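Local coordinates for lipase (Acinetobacter baumannii, PDB 4OPM), which probably hydrolyses ester bonds of lipids such as triacylglycerols, as a putative lipase of the alpha/beta hydrolase fold, at residues 101-106 with 131-136; 114-119 with 124-129; 70-75 with 108-113. One frame throughout, in Å; residues are numbered along the deposited sequence.

Contact 1 (101-106 with 131-136)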
loop_
_atom_site.group_PDB
_atom_site.type_symbol
_atom_site.label_atom_id
_atom_site.label_comp_id
_atom_site.label_asym_id
_atom_site.label_seq_id
_atom_site.Cartn_x
_atom_site.Cartn_y
_atom_site.Cartn_z
ATOM N N LEU A 101 1.871 -2.889 -13.018
ATOM C CA LEU A 101 1.532 -3.883 -12.007
ATOM C C LEU A 101 0.737 -5.021 -12.678
ATOM O O LEU A 101 1.005 -6.180 -12.390
ATOM C CB LEU A 101 0.746 -3.251 -10.851
ATOM C CG LEU A 101 0.345 -4.187 -9.724
ATOM C CD1 LEU A 101 1.561 -4.683 -8.939
ATOM C CD2 LEU A 101 -0.655 -3.507 -8.799
ATOM N N ARG A 102 -0.179 -4.696 -13.618
ATOM C CA ARG A 102 -0.908 -5.736 -14.359
ATOM C C ARG A 102 0.082 -6.625 -15.152
ATOM O O ARG A 102 -0.054 -7.853 -15.144
ATOM C CB ARG A 102 -1.962 -5.123 -15.297
ATOM C CG ARG A 102 -2.706 -6.141 -16.175
ATOM C CD ARG A 102 -3.575 -7.093 -15.368
ATOM N NE ARG A 102 -4.065 -8.195 -16.196
ATOM C CZ ARG A 102 -4.392 -9.395 -15.735
ATOM N NH1 ARG A 102 -4.283 -9.671 -14.439
ATOM N NH2 ARG A 102 -4.832 -10.331 -16.563
ATOM N N ARG A 103 1.084 -6.011 -15.818
ATOM C CA ARG A 103 2.098 -6.761 -16.583
ATOM C C ARG A 103 2.865 -7.712 -15.644
ATOM O O ARG A 103 3.152 -8.854 -16.024
ATOM C CB ARG A 103 3.078 -5.827 -17.323
ATOM C CG ARG A 103 2.438 -4.883 -18.351
ATOM C CD ARG A 103 1.986 -5.557 -19.645
ATOM N NE ARG A 103 0.693 -6.244 -19.520
ATOM C CZ ARG A 103 -0.500 -5.662 -19.630
ATOM N NH1 ARG A 103 -0.594 -4.354 -19.841
ATOM N NH2 ARG A 103 -1.607 -6.382 -19.514
ATOM N N PHE A 104 3.158 -7.241 -14.413
ATOM C CA PHE A 104 3.822 -8.039 -13.389
ATOM C C PHE A 104 2.939 -9.236 -12.983
ATOM O O PHE A 104 3.443 -10.348 -12.924
ATOM C CB PHE A 104 4.177 -7.185 -12.153
ATOM C CG PHE A 104 4.541 -8.020 -10.943
ATOM C CD1 PHE A 104 5.792 -8.619 -10.843
ATOM C CD2 PHE A 104 3.616 -8.240 -9.922
ATOM C CE1 PHE A 104 6.118 -9.422 -9.743
ATOM C CE2 PHE A 104 3.946 -9.033 -8.812
ATOM C CZ PHE A 104 5.190 -9.628 -8.736
ATOM N N VAL A 105 1.636 -9.008 -12.711
ATOM C CA VAL A 105 0.672 -10.062 -12.325
ATOM C C VAL A 105 0.631 -11.150 -13.431
ATOM O O VAL A 105 0.653 -12.348 -13.128
ATOM C CB VAL A 105 -0.735 -9.475 -12.029
ATOM C CG1 VAL A 105 -1.809 -10.564 -11.972
ATOM C CG2 VAL A 105 -0.726 -8.660 -10.733
ATOM N N GLU A 106 0.618 -10.719 -14.695
ATOM C CA GLU A 106 0.618 -11.628 -15.845
ATOM C C GLU A 106 1.930 -12.434 -15.915
ATOM O O GLU A 106 1.890 -13.657 -16.075
ATOM C CB GLU A 106 0.407 -10.833 -17.138
ATOM C CG GLU A 106 -1.011 -10.304 -17.293
ATOM C CD GLU A 106 -1.290 -9.504 -18.553
ATOM O OE1 GLU A 106 -0.325 -9.019 -19.185
ATOM O OE2 GLU A 106 -2.484 -9.334 -18.886
ATOM N N GLY A 131 -10.931 -1.169 -11.642
ATOM C CA GLY A 131 -11.729 -0.533 -12.682
ATOM C C GLY A 131 -11.323 -0.965 -14.078
ATOM O O GLY A 131 -12.188 -1.190 -14.929
ATOM N N GLN A 132 -10.006 -1.081 -14.332
ATOM C CA GLN A 132 -9.481 -1.449 -15.649
ATOM C C GLN A 132 -9.536 -2.961 -15.890
ATOM O O GLN A 132 -9.714 -3.374 -17.030
ATOM C CB GLN A 132 -8.036 -0.945 -15.828
ATOM C CG GLN A 132 -7.908 0.587 -15.907
ATOM C CD GLN A 132 -6.483 1.106 -15.835
ATOM O OE1 GLN A 132 -5.565 0.459 -15.312
ATOM N NE2 GLN A 132 -6.273 2.322 -16.322
ATOM N N TYR A 133 -9.391 -3.784 -14.828
ATOM C CA TYR A 133 -9.371 -5.249 -14.933
ATOM C C TYR A 133 -10.436 -5.872 -13.969
ATOM O O TYR A 133 -10.069 -6.593 -13.035
ATOM C CB TYR A 133 -7.926 -5.751 -14.640
ATOM C CG TYR A 133 -6.847 -4.954 -15.360
ATOM C CD1 TYR A 133 -6.642 -5.094 -16.732
ATOM C CD2 TYR A 133 -6.055 -4.037 -14.674
ATOM C CE1 TYR A 133 -5.673 -4.338 -17.404
ATOM C CE2 TYR A 133 -5.071 -3.289 -15.332
ATOM C CZ TYR A 133 -4.888 -3.438 -16.698
ATOM O OH TYR A 133 -3.909 -2.706 -17.349
ATOM N N PRO A 134 -11.760 -5.615 -14.188
ATOM C CA PRO A 134 -12.782 -6.110 -13.239
ATOM C C PRO A 134 -12.898 -7.623 -13.123
ATOM O O PRO A 134 -13.126 -8.118 -12.018
ATOM C CB PRO A 134 -14.089 -5.520 -13.781
ATOM C CG PRO A 134 -13.811 -5.236 -15.224
ATOM C CD PRO A 134 -12.388 -4.791 -15.246
ATOM N N PHE A 135 -12.744 -8.357 -14.233
ATOM C CA PHE A 135 -12.859 -9.815 -14.206
ATOM C C PHE A 135 -11.634 -10.467 -13.559
ATOM O O PHE A 135 -11.676 -11.667 -13.265
ATOM C CB PHE A 135 -13.082 -10.370 -15.624
ATOM C CG PHE A 135 -14.384 -9.918 -16.247
ATOM C CD1 PHE A 135 -15.603 -10.408 -15.785
ATOM C CD2 PHE A 135 -14.393 -9.004 -17.293
ATOM C CE1 PHE A 135 -16.807 -9.981 -16.356
ATOM C CE2 PHE A 135 -15.597 -8.583 -17.868
ATOM C CZ PHE A 135 -16.796 -9.072 -17.394
ATOM N N GLU A 136 -10.559 -9.676 -13.339
ATOM C CA GLU A 136 -9.300 -10.122 -12.732
ATOM C C GLU A 136 -9.227 -9.749 -11.245
ATOM O O GLU A 136 -8.237 -10.062 -10.575
ATOM C CB GLU A 136 -8.095 -9.502 -13.476
ATOM C CG GLU A 136 -8.024 -9.796 -14.970
ATOM C CD GLU A 136 -8.033 -11.256 -15.384
ATOM O OE1 GLU A 136 -7.372 -12.080 -14.711
ATOM O OE2 GLU A 136 -8.694 -11.571 -16.401
HETATM O O HOH W 1 -3.441 -3.332 -19.948
#
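Arg102 lays the aliphatic part of its side chain over one face of the Tyr133 ring. Its CG stands 3.7 Å from the ring centroid, 19° off the ring normal, a CH-pi contact displaced toward the hydroxyl end: the closest ring atom is Tyr133 CZ, 3.5 Å from Arg102 CG. Arg102 CD lies near the middle of the same face and CB beside its CE2-CZ rim, while Gln132 CB covers the opposite face. With CG anti to the backbone N (chi1 176°) and a bend at chi2 (66°), the arginine passes obliquely across the tyrosine and carries its guanidinium beyond the ring, where any cation-pi attraction is long and weak.

The charged part is a network of four residues. Arg102 NH2 reaches Glu136 OE1 in a salt bridge of 3.6 Å, and the Arg102 guanidinium lies between two glutamate chains, with Glu106 CG over one face and Glu136 CG over the other. Its NE also pairs with Glu106 OE2 at 3.3 Å, whereas NH1 is hydrogen-bonded to Tyr129. Arg103 grips the Glu106 carboxylate side-on, NE to OE1 at 3.0 Å and NH2 to OE2 at 3.1 Å. Both oxygens lie in the guanidinium plane but are met from above the carboxylate plane.

One water adds an indirect link across the segments, accepting from Arg103 NH1 at 3.0 Å and lying 2.7 Å from Tyr133 OH. Arg103 NH1 also forms a salt bridge with Glu99.

This surface contact joins helix 94-107 to the end of helix 121-132, where Tyr133 leaves helical geometry and a short 3-10 segment leads into strand 137-143. On the inner side of helix 94-107, Leu101 and Val105 pack against strand 46-50.

Contact 2 (114-119 with 124-129)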
loop_
_atom_site.group_PDB
_atom_site.type_symbol
_atom_site.label_atom_id
_atom_site.label_comp_id
_atom_site.label_asym_id
_atom_site.label_seq_id
_atom_site.Cartn_x
_atom_site.Cartn_y
_atom_site.Cartn_z
ATOM N N ILE A 114 -8.103 -12.177 -8.446
ATOM C CA ILE A 114 -7.252 -12.146 -7.266
ATOM C C ILE A 114 -7.758 -11.101 -6.272
ATOM O O ILE A 114 -8.355 -10.094 -6.658
ATOM C CB ILE A 114 -5.745 -11.950 -7.611
ATOM C CG1 ILE A 114 -5.428 -10.525 -8.135
ATOM C CG2 ILE A 114 -5.234 -13.069 -8.551
ATOM C CD1 ILE A 114 -3.928 -10.189 -8.261
ATOM N N HIS A 115 -7.546 -11.384 -4.979
ATOM C CA HIS A 115 -7.912 -10.473 -3.906
ATOM C C HIS A 115 -6.861 -9.373 -3.893
ATOM O O HIS A 115 -5.666 -9.679 -3.946
ATOM C CB HIS A 115 -7.936 -11.203 -2.571
ATOM C CG HIS A 115 -8.969 -12.273 -2.464
ATOM N ND1 HIS A 115 -10.296 -11.969 -2.242
ATOM C CD2 HIS A 115 -8.815 -13.620 -2.453
ATOM C CE1 HIS A 115 -10.919 -13.134 -2.140
ATOM N NE2 HIS A 115 -10.062 -14.157 -2.246
ATOM N N ILE A 116 -7.276 -8.110 -3.862
ATOM C CA ILE A 116 -6.307 -7.016 -3.881
ATOM C C ILE A 116 -6.490 -6.111 -2.670
ATOM O O ILE A 116 -7.612 -5.789 -2.308
ATOM C CB ILE A 116 -6.371 -6.218 -5.216
ATOM C CG1 ILE A 116 -6.154 -7.163 -6.431
ATOM C CG2 ILE A 116 -5.329 -5.097 -5.228
ATOM C CD1 ILE A 116 -6.688 -6.669 -7.691
ATOM N N ALA A 117 -5.371 -5.706 -2.046
ATOM C CA ALA A 117 -5.386 -4.788 -0.905
ATOM C C ALA A 117 -4.415 -3.667 -1.178
ATOM O O ALA A 117 -3.333 -3.899 -1.719
ATOM C CB ALA A 117 -5.027 -5.502 0.390
ATOM N N GLY A 118 -4.810 -2.461 -0.825
ATOM C CA GLY A 118 -3.970 -1.295 -1.056
ATOM C C GLY A 118 -3.967 -0.336 0.108
ATOM O O GLY A 118 -5.025 -0.008 0.651
ATOM N N HIS A 119 -2.773 0.104 0.510
ATOM C CA HIS A 119 -2.631 1.107 1.553
ATOM C C HIS A 119 -2.294 2.454 0.914
ATOM O O HIS A 119 -1.329 2.536 0.149
ATOM C CB HIS A 119 -1.544 0.717 2.590
ATOM C CG HIS A 119 -1.262 1.825 3.573
ATOM N ND1 HIS A 119 0.004 2.364 3.712
ATOM C CD2 HIS A 119 -2.120 2.508 4.370
ATOM C CE1 HIS A 119 -0.122 3.348 4.587
ATOM N NE2 HIS A 119 -1.386 3.476 5.003
ATOM N N SER A 124 -5.105 3.719 -4.182
ATOM C CA SER A 124 -5.415 4.418 -5.454
ATOM C C SER A 124 -5.113 3.511 -6.644
ATOM O O SER A 124 -5.933 3.398 -7.557
ATOM C CB SER A 124 -4.611 5.712 -5.593
ATOM O OG SER A 124 -4.863 6.561 -4.490
ATOM N N ILE A 125 -3.950 2.843 -6.609
ATOM C CA ILE A 125 -3.512 1.903 -7.643
ATOM C C ILE A 125 -4.488 0.715 -7.690
ATOM O O ILE A 125 -4.908 0.326 -8.784
ATOM C CB ILE A 125 -2.034 1.457 -7.393
ATOM C CG1 ILE A 125 -1.059 2.669 -7.563
ATOM C CG2 ILE A 125 -1.647 0.299 -8.330
ATOM C CD1 ILE A 125 0.386 2.468 -6.977
ATOM N N ALA A 126 -4.882 0.177 -6.503
ATOM C CA ALA A 126 -5.825 -0.944 -6.424
ATOM C C ALA A 126 -7.172 -0.578 -7.088
ATOM O O ALA A 126 -7.713 -1.387 -7.841
ATOM C CB ALA A 126 -6.030 -1.374 -4.974
ATOM N N LEU A 127 -7.661 0.660 -6.859
ATOM C CA LEU A 127 -8.904 1.184 -7.443
ATOM C C LEU A 127 -8.813 1.245 -8.972
ATOM O O LEU A 127 -9.722 0.781 -9.665
ATOM C CB LEU A 127 -9.235 2.578 -6.868
ATOM C CG LEU A 127 -9.873 2.575 -5.458
ATOM C CD1 LEU A 127 -9.729 3.937 -4.774
ATOM C CD2 LEU A 127 -11.330 2.158 -5.502
ATOM N N LEU A 128 -7.698 1.774 -9.500
ATOM C CA LEU A 128 -7.502 1.861 -10.949
ATOM C C LEU A 128 -7.426 0.455 -11.561
ATOM O O LEU A 128 -8.042 0.199 -12.595
ATOM C CB LEU A 128 -6.247 2.682 -11.271
ATOM C CG LEU A 128 -6.157 3.305 -12.663
ATOM C CD1 LEU A 128 -7.426 4.127 -13.004
ATOM C CD2 LEU A 128 -4.922 4.177 -12.772
ATOM N N TYR A 129 -6.726 -0.462 -10.886
ATOM C CA TYR A 129 -6.603 -1.850 -11.307
ATOM C C TYR A 129 -7.987 -2.527 -11.362
ATOM O O TYR A 129 -8.315 -3.143 -12.378
ATOM C CB TYR A 129 -5.667 -2.614 -10.344
ATOM C CG TYR A 129 -5.272 -3.984 -10.846
ATOM C CD1 TYR A 129 -6.145 -5.066 -10.743
ATOM C CD2 TYR A 129 -4.002 -4.215 -11.367
ATOM C CE1 TYR A 129 -5.773 -6.339 -11.174
ATOM C CE2 TYR A 129 -3.616 -5.484 -11.795
ATOM C CZ TYR A 129 -4.503 -6.546 -11.690
ATOM O OH TYR A 129 -4.141 -7.796 -12.126
#
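Tyr129 OH is held by a hydrogen bond with Arg102 NH1, which ties the polar end of this buried side chain to helix 94-107 and leaves its ring to serve the apolar packing against strand 114-119. Ile116 meets that ring with the end of its longer branch: CD1 is 3.5 Å from Tyr129 CD1 and 3.6 Å from Tyr129 CE1, so the methyl rests obliquely against these two ring atoms, the two side chains crossing at about a right angle. The tyrosine CG lies anti to the backbone N (chi1 -169°), which swings the ring out from the helix toward the start of the strand.

The branching of Ile116 divides its contacts between two turns of the helix. While CD1 reaches Tyr129, the CG2 methyl packs on Ala126 CB at 3.8 Å. Ala126 also faces Gly118, its CB 4.4 Å from Gly118 CA. Here the backbones come close, with 5.7 Å between the CA atoms of Gly118 and Ala126. A small residue on the helix and a glycine on the strand permit this approach, and the segment axes are 7.3 Å apart at their nearest, with N-to-C directions at 145°. Ala126 and Tyr129 also reach strand 137-143, through Leu140 and Thr137.

Strand 114-119, helix 121-132 and strand 137-143 form a beta-alpha-beta unit. The sharp turn from Gly118 into the helix fits the nucleophile elbow of alpha/beta hydrolases, with Ser120 the probable nucleophile.

Contact 3 (70-75 with 108-113)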
loop_
_atom_site.group_PDB
_atom_site.type_symbol
_atom_site.label_atom_id
_atom_site.label_comp_id
_atom_site.label_asym_id
_atom_site.label_seq_id
_atom_site.Cartn_x
_atom_site.Cartn_y
_atom_site.Cartn_z
ATOM N N ASN A 70 -3.103 -19.472 5.154
ATOM C CA ASN A 70 -4.265 -19.850 4.359
ATOM C C ASN A 70 -4.385 -19.148 3.000
ATOM O O ASN A 70 -5.330 -19.436 2.257
ATOM C CB ASN A 70 -5.532 -19.637 5.181
ATOM C CG ASN A 70 -5.581 -20.580 6.346
ATOM O OD1 ASN A 70 -5.306 -21.773 6.218
ATOM N ND2 ASN A 70 -5.824 -20.056 7.525
ATOM N N TYR A 71 -3.439 -18.253 2.651
ATOM C CA TYR A 71 -3.483 -17.561 1.365
ATOM C C TYR A 71 -2.135 -17.552 0.660
ATOM O O TYR A 71 -1.107 -17.799 1.289
ATOM C CB TYR A 71 -3.999 -16.117 1.539
ATOM C CG TYR A 71 -5.431 -16.091 2.027
ATOM C CD1 TYR A 71 -6.493 -16.256 1.138
ATOM C CD2 TYR A 71 -5.724 -16.028 3.387
ATOM C CE1 TYR A 71 -7.809 -16.333 1.586
ATOM C CE2 TYR A 71 -7.044 -16.096 3.847
ATOM C CZ TYR A 71 -8.078 -16.258 2.939
ATOM O OH TYR A 71 -9.381 -16.354 3.354
ATOM N N HIS A 72 -2.160 -17.313 -0.664
ATOM C CA HIS A 72 -0.966 -17.174 -1.500
ATOM C C HIS A 72 -0.711 -15.665 -1.627
ATOM O O HIS A 72 -1.382 -14.975 -2.392
ATOM C CB HIS A 72 -1.131 -17.861 -2.859
ATOM C CG HIS A 72 0.086 -17.754 -3.727
ATOM N ND1 HIS A 72 -0.016 -17.563 -5.090
ATOM C CD2 HIS A 72 1.399 -17.815 -3.391
ATOM C CE1 HIS A 72 1.227 -17.530 -5.545
ATOM N NE2 HIS A 72 2.113 -17.685 -4.560
ATOM N N VAL A 73 0.247 -15.164 -0.862
ATOM C CA VAL A 73 0.475 -13.727 -0.723
ATOM C C VAL A 73 1.599 -13.244 -1.643
ATOM O O VAL A 73 2.684 -13.822 -1.653
ATOM C CB VAL A 73 0.742 -13.391 0.777
ATOM C CG1 VAL A 73 0.972 -11.898 0.987
ATOM C CG2 VAL A 73 -0.400 -13.886 1.670
ATOM N N ILE A 74 1.327 -12.158 -2.394
ATOM C CA ILE A 74 2.295 -11.522 -3.308
ATOM C C ILE A 74 2.404 -10.048 -2.927
ATOM O O ILE A 74 1.387 -9.353 -2.865
ATOM C CB ILE A 74 1.889 -11.714 -4.792
ATOM C CG1 ILE A 74 1.820 -13.219 -5.174
ATOM C CG2 ILE A 74 2.815 -10.911 -5.753
ATOM C CD1 ILE A 74 3.207 -13.937 -5.293
ATOM N N ILE A 75 3.629 -9.578 -2.642
ATOM C CA ILE A 75 3.819 -8.197 -2.174
ATOM C C ILE A 75 4.961 -7.536 -2.947
ATOM O O ILE A 75 6.122 -7.662 -2.568
ATOM C CB ILE A 75 4.083 -8.104 -0.637
ATOM C CG1 ILE A 75 3.328 -9.166 0.181
ATOM C CG2 ILE A 75 3.829 -6.660 -0.124
ATOM C CD1 ILE A 75 3.692 -9.167 1.698
ATOM N N ALA A 108 4.025 -13.034 -13.473
ATOM C CA ALA A 108 4.147 -13.858 -12.256
ATOM C C ALA A 108 3.218 -15.088 -12.336
ATOM O O ALA A 108 3.226 -15.925 -11.440
ATOM C CB ALA A 108 3.830 -13.034 -11.010
ATOM N N ASN A 109 2.420 -15.160 -13.432
ATOM C CA ASN A 109 1.457 -16.211 -13.753
ATOM C C ASN A 109 0.425 -16.416 -12.631
ATOM O O ASN A 109 0.088 -17.547 -12.256
ATOM C CB ASN A 109 2.169 -17.510 -14.138
ATOM C CG ASN A 109 2.651 -17.435 -15.561
ATOM O OD1 ASN A 109 3.798 -17.070 -15.839
ATOM N ND2 ASN A 109 1.740 -17.660 -16.495
ATOM N N LEU A 110 -0.108 -15.289 -12.125
ATOM C CA LEU A 110 -1.165 -15.251 -11.109
ATOM C C LEU A 110 -2.479 -15.095 -11.886
ATOM O O LEU A 110 -2.864 -13.980 -12.260
ATOM C CB LEU A 110 -0.936 -14.106 -10.095
ATOM C CG LEU A 110 0.426 -14.045 -9.401
ATOM C CD1 LEU A 110 0.622 -12.689 -8.760
ATOM C CD2 LEU A 110 0.600 -15.184 -8.380
ATOM N N LYS A 111 -3.098 -16.235 -12.230
ATOM C CA LYS A 111 -4.297 -16.296 -13.081
ATOM C C LYS A 111 -5.609 -16.156 -12.289
ATOM O O LYS A 111 -5.622 -16.259 -11.056
ATOM C CB LYS A 111 -4.310 -17.602 -13.903
ATOM C CG LYS A 111 -3.186 -17.685 -14.933
ATOM C CD LYS A 111 -3.358 -18.880 -15.857
ATOM C CE LYS A 111 -2.176 -19.089 -16.773
ATOM N NZ LYS A 111 -2.053 -18.020 -17.800
ATOM N N GLY A 112 -6.692 -15.895 -13.027
ATOM C CA GLY A 112 -8.038 -15.733 -12.480
ATOM C C GLY A 112 -8.231 -14.503 -11.607
ATOM O O GLY A 112 -7.364 -13.619 -11.577
ATOM N N PRO A 113 -9.379 -14.400 -10.889
ATOM C CA PRO A 113 -9.605 -13.216 -10.052
ATOM C C PRO A 113 -8.748 -13.296 -8.791
ATOM O O PRO A 113 -8.648 -14.353 -8.161
ATOM C CB PRO A 113 -11.111 -13.267 -9.747
ATOM C CG PRO A 113 -11.660 -14.392 -10.565
ATOM C CD PRO A 113 -10.526 -15.322 -10.812
#
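Leu110 meets His72 and Ile74 with its two methyl groups, just beyond the end of helix 94-107. Ahead of it in the second segment, Asn109 leaves helical geometry with positive phi (56°), in a Schellman motif that closes the helix and directs the chain to Leu110.

At Leu110, CG stands opposite the carbonyl carbon (chi1 -53°), and the forked tip spans two strand residues. CD1 packs on Ile74 CG1 at 3.8 Å and more loosely on Ile74 CG2 at 4.1 Å. The other methyl, CD2, comes 3.7 Å from His72 CE1 and 4.0 Å from Ile74 CG1. His72 thus offers a carbon of its imidazole to the leucine, while its NE2 is hydrogen-bonded to Glu38 of strand 32-39. Past Leu110, the chain runs through Gly112 and Pro113 into strand 114-119.

His72 and Ile74 belong to strand 72-76, which lies between strands 32-39 and 46-50. Leu110 also packs on Val105 and Ile74 on Phe104, so helix 94-107 borders the same apolar patch.

Overall arrangement
From the N terminus, strand 72-76 comes first, followed by helix 94-107 and the loop 108-113, where contact 3 closes the first loop. The chain then enters strand 114-119 and turns into helix 121-132, so contact 2 closes a short loop in series with contact 3. Contact 1, from helix 94-107 to segment 131-136, encloses contact 2 and crosses contact 3. Contacts 1 and 2 share helix 121-132, and Ile114 N probably hydrogen-bonds to Glu136 O. Between contacts 1 and 3, Leu110 N probably hydrogen-bonds to Val105 O. Contact 1 joins the two helices to each other, while contacts 2 and 3 tie helix 121-132 and the loop after helix 94-107 to the central sheet.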